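Local structure of protein argonaute 5 (4G0O) at residues L27-E30 with F31-L35; I36-C39 with V40-M44; P59-I62 with E63-L66. The protein probably helps sort small RNAs for gene regulation by recognising their 5' nucleotide through its MID domain, the part crystallised here. One frame throughout, in Å; residues are numbered along the deposited sequence.

Contact 1: residues L27-E30 with F31-L35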
loop_
_atom_site.group_PDB
_atom_site.type_symbol
_atom_site.label_atom_id
_atom_site.label_comp_id
_atom_site.label_asym_id
_atom_site.label_seq_id
_atom_site.Cartn_x
_atom_site.Cartn_y
_atom_site.Cartn_z
ATOM N N LEU A 27 5.297 -4.301 -12.444
ATOM C CA LEU A 27 3.981 -3.906 -11.981
ATOM C C LEU A 27 3.956 -3.192 -10.617
ATOM O O LEU A 27 3.263 -2.166 -10.478
ATOM C CB LEU A 27 3.037 -5.107 -11.994
ATOM C CG LEU A 27 1.587 -4.823 -11.609
ATOM C CD1 LEU A 27 0.897 -3.876 -12.609
ATOM C CD2 LEU A 27 0.840 -6.129 -11.491
ATOM N N PRO A 28 4.684 -3.723 -9.602
ATOM C CA PRO A 28 4.709 -3.004 -8.320
ATOM C C PRO A 28 5.111 -1.533 -8.453
ATOM O O PRO A 28 4.419 -0.666 -7.907
ATOM C CB PRO A 28 5.755 -3.783 -7.510
ATOM C CG PRO A 28 5.601 -5.188 -7.993
ATOM C CD PRO A 28 5.305 -5.061 -9.481
ATOM N N GLN A 29 6.204 -1.265 -9.168
ATOM C CA GLN A 29 6.636 0.104 -9.451
ATOM C C GLN A 29 5.588 0.900 -10.205
ATOM O O GLN A 29 5.278 2.028 -9.843
ATOM C CB GLN A 29 7.902 0.110 -10.305
ATOM C CG GLN A 29 9.177 0.212 -9.520
ATOM C CD GLN A 29 9.269 1.518 -8.775
ATOM O OE1 GLN A 29 8.564 2.479 -9.103
ATOM N NE2 GLN A 29 10.130 1.564 -7.758
ATOM N N GLU A 30 5.082 0.317 -11.284
ATOM C CA GLU A 30 4.121 1.010 -12.130
ATOM C C GLU A 30 2.826 1.288 -11.360
ATOM O O GLU A 30 2.318 2.417 -11.370
ATOM C CB GLU A 30 3.856 0.195 -13.399
ATOM C CG GLU A 30 2.523 0.488 -14.083
ATOM C CD GLU A 30 2.535 1.761 -14.922
ATOM O OE1 GLU A 30 3.549 2.502 -14.919
ATOM O OE2 GLU A 30 1.515 2.025 -15.590
ATOM N N PHE A 31 2.316 0.261 -10.674
ATOM C CA PHE A 31 1.097 0.387 -9.873
ATOM C C PHE A 31 1.213 1.423 -8.757
ATOM O O PHE A 31 0.301 2.206 -8.535
ATOM C CB PHE A 31 0.689 -0.956 -9.262
ATOM C CG PHE A 31 -0.384 -0.835 -8.226
ATOM C CD1 PHE A 31 -0.076 -0.895 -6.875
ATOM C CD2 PHE A 31 -1.698 -0.631 -8.603
ATOM C CE1 PHE A 31 -1.057 -0.769 -5.915
ATOM C CE2 PHE A 31 -2.691 -0.500 -7.649
ATOM C CZ PHE A 31 -2.372 -0.574 -6.301
ATOM N N CYS A 32 2.331 1.422 -8.047
ATOM C CA CYS A 32 2.522 2.405 -6.994
ATOM C C CYS A 32 2.708 3.794 -7.591
ATOM O O CYS A 32 2.333 4.789 -6.976
ATOM C CB CYS A 32 3.709 2.043 -6.100
ATOM S SG CYS A 32 3.411 0.638 -5.000
ATOM N N LYS A 33 3.281 3.865 -8.790
ATOM C CA LYS A 33 3.516 5.167 -9.405
ATOM C C LYS A 33 2.185 5.843 -9.727
ATOM O O LYS A 33 1.996 7.027 -9.444
ATOM C CB LYS A 33 4.390 5.051 -10.657
ATOM C CG LYS A 33 4.582 6.384 -11.388
ATOM C CD LYS A 33 5.694 6.322 -12.436
ATOM C CE LYS A 33 7.081 6.569 -11.833
ATOM N NZ LYS A 33 7.636 5.392 -11.095
ATOM N N GLN A 34 1.261 5.080 -10.297
ATOM C CA GLN A 34 -0.066 5.595 -10.617
ATOM C C GLN A 34 -0.930 5.830 -9.372
ATOM O O GLN A 34 -1.641 6.835 -9.291
ATOM C CB GLN A 34 -0.790 4.678 -11.617
ATOM C CG GLN A 34 -0.279 4.789 -13.049
ATOM C CD GLN A 34 -0.933 3.786 -14.001
ATOM O OE1 GLN A 34 -2.118 3.445 -13.874
ATOM N NE2 GLN A 34 -0.154 3.310 -14.965
ATOM N N LEU A 35 -0.866 4.909 -8.408
ATOM C CA LEU A 35 -1.683 4.999 -7.194
ATOM C C LEU A 35 -1.371 6.297 -6.460
ATOM O O LEU A 35 -2.277 7.048 -6.096
ATOM C CB LEU A 35 -1.424 3.804 -6.279
ATOM C CG LEU A 35 -2.608 3.194 -5.518
ATOM C CD1 LEU A 35 -2.091 2.436 -4.340
ATOM C CD2 LEU A 35 -3.672 4.217 -5.085
HETATM O O HOH W 1 10.495 3.553 -10.938
#
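F31 and L27 meet one helical turn apart, with the carbonyl oxygen L27 O lying obliquely to the phenyl ring. The two side chains barely brush, L27 CD1 coming 4.4 Å from F31 CB, and the F31 side chain also touches V113, L116 and M121. It is sent in their direction because CG of F31 stands trans to the backbone N (chi1 169°). The other flat groups are the carboxylate of E30 and the amide of Q34. As modelled their planes are 88° apart, but OE2 of E30 and NE2 of Q34 sit 2.2 Å from each other, too close to trust, so the orientation of this pair is doubtful too.

On the exposed side, the lysine chain of K33 bends at chi3 (-85°) and again at chi4, bringing NZ to 3.6 Å from OE1 of Q29. A water links the two ends weakly, 2.9 Å from OE1 of Q29. Long polar residues suit this face, where solvent can serve their ends.

Beneath them runs regular helical bonding. F31 N donates to L27 O at 2.6 Å, and C32 N to P28 O at 3.0 Å; K33 and Q34 continue the ladder to Q29 and E30. P28 fits the first turn, where a backbone nitrogen without hydrogen costs no helical bond.

The helix 27-42 thus lies between partners: L27 and F31 meet helix 110-115, F31, Q34 and L35 touch helix 118-131, and P28 and C32 rest on strand 78-82.

Contact 2: residues I36-C39 with V40-M44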
loop_
_atom_site.group_PDB
_atom_site.type_symbol
_atom_site.label_atom_id
_atom_site.label_comp_id
_atom_site.label_asym_id
_atom_site.label_seq_id
_atom_site.Cartn_x
_atom_site.Cartn_y
_atom_site.Cartn_z
ATOM N N ILE A 36 -0.081 6.571 -6.280
ATOM C CA ILE A 36 0.366 7.807 -5.646
ATOM C C ILE A 36 -0.072 9.058 -6.416
ATOM O O ILE A 36 -0.469 10.050 -5.804
ATOM C CB ILE A 36 1.878 7.784 -5.418
ATOM C CG1 ILE A 36 2.175 6.989 -4.151
ATOM C CG2 ILE A 36 2.455 9.192 -5.282
ATOM C CD1 ILE A 36 3.602 6.525 -4.061
ATOM N N GLY A 37 -0.031 8.991 -7.748
ATOM C CA GLY A 37 -0.524 10.067 -8.589
ATOM C C GLY A 37 -2.007 10.303 -8.360
ATOM O O GLY A 37 -2.474 11.436 -8.367
ATOM N N MET A 38 -2.742 9.215 -8.149
ATOM C CA MET A 38 -4.164 9.276 -7.821
ATOM C C MET A 38 -4.398 9.806 -6.391
ATOM O O MET A 38 -5.275 10.642 -6.173
ATOM C CB MET A 38 -4.809 7.895 -8.028
ATOM C CG MET A 38 -6.287 7.811 -7.683
ATOM S SD MET A 38 -7.354 8.981 -8.576
ATOM C CE MET A 38 -7.365 8.282 -10.242
ATOM N N CYS A 39 -3.616 9.334 -5.418
ATOM C CA CYS A 39 -3.673 9.908 -4.074
ATOM C C CYS A 39 -3.423 11.413 -4.151
ATOM O O CYS A 39 -4.138 12.207 -3.544
ATOM C CB CYS A 39 -2.628 9.267 -3.147
ATOM S SG CYS A 39 -2.994 7.555 -2.587
ATOM N N VAL A 40 -2.400 11.802 -4.908
ATOM C CA VAL A 40 -1.993 13.202 -4.950
ATOM C C VAL A 40 -3.007 14.098 -5.667
ATOM O O VAL A 40 -3.338 15.177 -5.181
ATOM C CB VAL A 40 -0.575 13.373 -5.526
ATOM C CG1 VAL A 40 -0.362 14.799 -6.031
ATOM C CG2 VAL A 40 0.457 13.019 -4.447
ATOM N N SER A 41 -3.530 13.638 -6.799
ATOM C CA SER A 41 -4.559 14.412 -7.502
ATOM C C SER A 41 -5.771 14.678 -6.611
ATOM O O SER A 41 -6.466 15.676 -6.793
ATOM C CB SER A 41 -5.018 13.699 -8.775
ATOM O OG SER A 41 -5.549 12.420 -8.464
ATOM N N LYS A 42 -6.022 13.794 -5.645
ATOM C CA LYS A 42 -7.206 13.934 -4.795
ATOM C C LYS A 42 -6.961 14.766 -3.534
ATOM O O LYS A 42 -7.912 15.118 -2.836
ATOM C CB LYS A 42 -7.817 12.575 -4.450
ATOM C CG LYS A 42 -8.333 11.808 -5.669
ATOM C CD LYS A 42 -9.200 10.616 -5.276
ATOM C CE LYS A 42 -10.686 10.891 -5.547
ATOM N NZ LYS A 42 -11.308 11.776 -4.527
ATOM N N GLY A 43 -5.698 15.090 -3.251
ATOM C CA GLY A 43 -5.393 16.033 -2.187
ATOM C C GLY A 43 -4.274 15.644 -1.240
ATOM O O GLY A 43 -3.879 16.447 -0.389
ATOM N N MET A 44 -3.758 14.426 -1.369
ATOM C CA MET A 44 -2.662 13.983 -0.502
ATOM C C MET A 44 -1.345 14.542 -0.990
ATOM O O MET A 44 -1.258 15.056 -2.113
ATOM C CB MET A 44 -2.565 12.459 -0.454
ATOM C CG MET A 44 -3.759 11.789 0.187
ATOM S SD MET A 44 -3.450 10.039 0.446
ATOM C CE MET A 44 -2.453 10.105 1.948
#
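C39 and M44 close the helix 27-42 with a Schellman motif, in which the chain folds back so that the last carbonyls find donors beyond the regular ladder. C39 O accepts from M44 N at 3.1 Å, and takes two weak bonds, from G43 N and K42 N. A further bond in this turn runs from G43 N to V40 O, at 3.0 Å. The turn requires a positive phi at G43 (135°), where a CB would be jammed against the preceding carbonyl oxygen; glycine has none.

One turn earlier the usual pattern holds: V40 N binds I36 O at 2.8 Å, and S41 N binds G37 O. M38 O is gripped twice. K42 N reaches it at 3.3 Å, and the hydroxyl OG of S41 donates to it at 2.9 Å from the same face of the carbonyl plane. The serine manages this because chi1 (59°) sets OG between its own backbone N and carbonyl carbon, folding it back against the helix. Serine therefore suits an exposed site that also offers a carbonyl.

The side chains of M38 and K42 run alongside each other, SD of M38 4.1 Å from CD of K42, while the ammonium NZ of K42 goes on to bond K3 O. Around the end, C39 packs on F46 and A125, and M44 on V11 of strand 7-18. M44 supplies the apolar contact that often accompanies this motif: with CG opposite the carbonyl carbon (chi1 -65°) and the chain extended at chi2, its SD lies 3.8 Å from CB of C39 and 3.9 Å from SG of C39.

Contact 3: residues P59-I62 with E63-L66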
loop_
_atom_site.group_PDB
_atom_site.type_symbol
_atom_site.label_atom_id
_atom_site.label_comp_id
_atom_site.label_asym_id
_atom_site.label_seq_id
_atom_site.Cartn_x
_atom_site.Cartn_y
_atom_site.Cartn_z
ATOM N N PRO A 59 5.621 -15.856 -0.783
ATOM C CA PRO A 59 4.597 -15.858 0.267
ATOM C C PRO A 59 5.001 -16.596 1.557
ATOM O O PRO A 59 4.409 -16.328 2.607
ATOM C CB PRO A 59 3.424 -16.584 -0.395
ATOM C CG PRO A 59 4.042 -17.363 -1.516
ATOM C CD PRO A 59 5.127 -16.478 -2.020
ATOM N N GLU A 60 5.965 -17.510 1.497
ATOM C CA GLU A 60 6.396 -18.190 2.722
ATOM C C GLU A 60 7.330 -17.316 3.559
ATOM O O GLU A 60 7.667 -17.662 4.691
ATOM C CB GLU A 60 7.024 -19.574 2.445
ATOM C CG GLU A 60 7.655 -19.773 1.065
ATOM C CD GLU A 60 6.635 -19.976 -0.056
ATOM O OE1 GLU A 60 6.526 -19.075 -0.907
ATOM O OE2 GLU A 60 5.956 -21.026 -0.090
ATOM N N HIS A 61 7.740 -16.186 2.999
ATOM C CA HIS A 61 8.601 -15.243 3.705
ATOM C C HIS A 61 7.830 -14.063 4.320
ATOM O O HIS A 61 8.410 -12.992 4.518
ATOM C CB HIS A 61 9.661 -14.683 2.750
ATOM C CG HIS A 61 10.781 -15.627 2.452
ATOM N ND1 HIS A 61 12.087 -15.370 2.824
ATOM C CD2 HIS A 61 10.801 -16.820 1.813
ATOM C CE1 HIS A 61 12.856 -16.371 2.433
ATOM N NE2 HIS A 61 12.100 -17.259 1.809
ATOM N N ILE A 62 6.542 -14.243 4.610
ATOM C CA ILE A 62 5.701 -13.125 5.094
ATOM C C ILE A 62 6.182 -12.595 6.454
ATOM O O ILE A 62 6.447 -11.407 6.614
ATOM C CB ILE A 62 4.198 -13.524 5.170
ATOM C CG1 ILE A 62 3.570 -13.519 3.772
ATOM C CG2 ILE A 62 3.408 -12.584 6.077
ATOM C CD1 ILE A 62 2.280 -14.295 3.681
ATOM N N GLU A 63 6.311 -13.489 7.426
ATOM C CA GLU A 63 6.753 -13.094 8.758
ATOM C C GLU A 63 8.115 -12.391 8.685
ATOM O O GLU A 63 8.275 -11.299 9.221
ATOM C CB GLU A 63 6.789 -14.306 9.703
ATOM C CG GLU A 63 5.428 -15.000 9.935
ATOM C CD GLU A 63 5.068 -16.044 8.867
ATOM O OE1 GLU A 63 4.255 -16.944 9.168
ATOM O OE2 GLU A 63 5.577 -15.972 7.726
ATOM N N GLU A 64 9.066 -13.012 7.979
ATOM C CA GLU A 64 10.423 -12.475 7.776
ATOM C C GLU A 64 10.470 -11.095 7.113
ATOM O O GLU A 64 11.153 -10.195 7.601
ATOM C CB GLU A 64 11.270 -13.457 6.933
ATOM C CG GLU A 64 12.732 -13.032 6.721
ATOM C CD GLU A 64 13.146 -12.853 5.248
ATOM O OE1 GLU A 64 12.440 -12.130 4.499
ATOM O OE2 GLU A 64 14.199 -13.431 4.845
ATOM N N ALA A 65 9.774 -10.951 5.981
ATOM C CA ALA A 65 9.785 -9.708 5.199
ATOM C C ALA A 65 9.193 -8.549 5.981
ATOM O O ALA A 65 9.763 -7.468 6.034
ATOM C CB ALA A 65 9.010 -9.890 3.900
ATOM N N LEU A 66 8.045 -8.787 6.597
ATOM C CA LEU A 66 7.356 -7.730 7.322
ATOM C C LEU A 66 8.239 -7.232 8.465
ATOM O O LEU A 66 8.415 -6.027 8.647
ATOM C CB LEU A 66 6.018 -8.259 7.850
ATOM C CG LEU A 66 4.704 -7.926 7.127
ATOM C CD1 LEU A 66 4.876 -7.189 5.770
ATOM C CD2 LEU A 66 3.848 -9.176 6.975
HETATM O O HOH W 2 4.126 -17.385 5.459
#
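I62 and L66 form the tightly packed half of this helix start. The two aliphatic chains run alongside each other in one direction, with CG2 of I62 3.6 Å from CD2 of L66. Branched aliphatic residues suit this buried side, where both meet I96 of helix 90-101. A65 is buried too: its small methyl CB fits 3.2 Å from H61 O and touches F19. The backbone is equally firm, with A65 N bonded to H61 O at 2.9 Å and L66 N to I62 O at 3.1 Å.

The polar side is looser. The carboxylate of E64 approaches the edge of the H61 ring, its plane turned 76° from the ring's, yet OE2 of E64 stays 3.5 Å from ND1 of H61. E63, bent at chi2 (85°), turns its carboxylate back toward the preceding loop, where a water donates both to its OE2, at 3.0 Å, and to P59 O. The other oxygen, OE1 of E63, makes a long, weak ion pair with K92.

Two acids in the first turn probably also interact favourably with the partial positive charge of the helix start. With H61 at the N-cap position, this is a typical amphipathic helix N-terminus, leading from loop into helix 62-72.

Overall arrangement
Along the chain the three contacts come in series. Contacts 1 and 2 are successive lengths of one helix, 27-42, with centres about 13 Å apart; it is the crossover helix of a beta-alpha-beta unit between parallel strands 7-18 and 45-46. Contact 3 follows after strand 55-56, at the start of helix 62-72. Its centre is about 21 Å from that of contact 1 and about 29 Å from that of contact 2, on the opposite side of the chain's centre from contact 2. No atoms of contact 3 touch either of the others. Contact 3 thus starts a separate helix, a local feature independent of the crossover helix, around the MID domain's one parallel sheet.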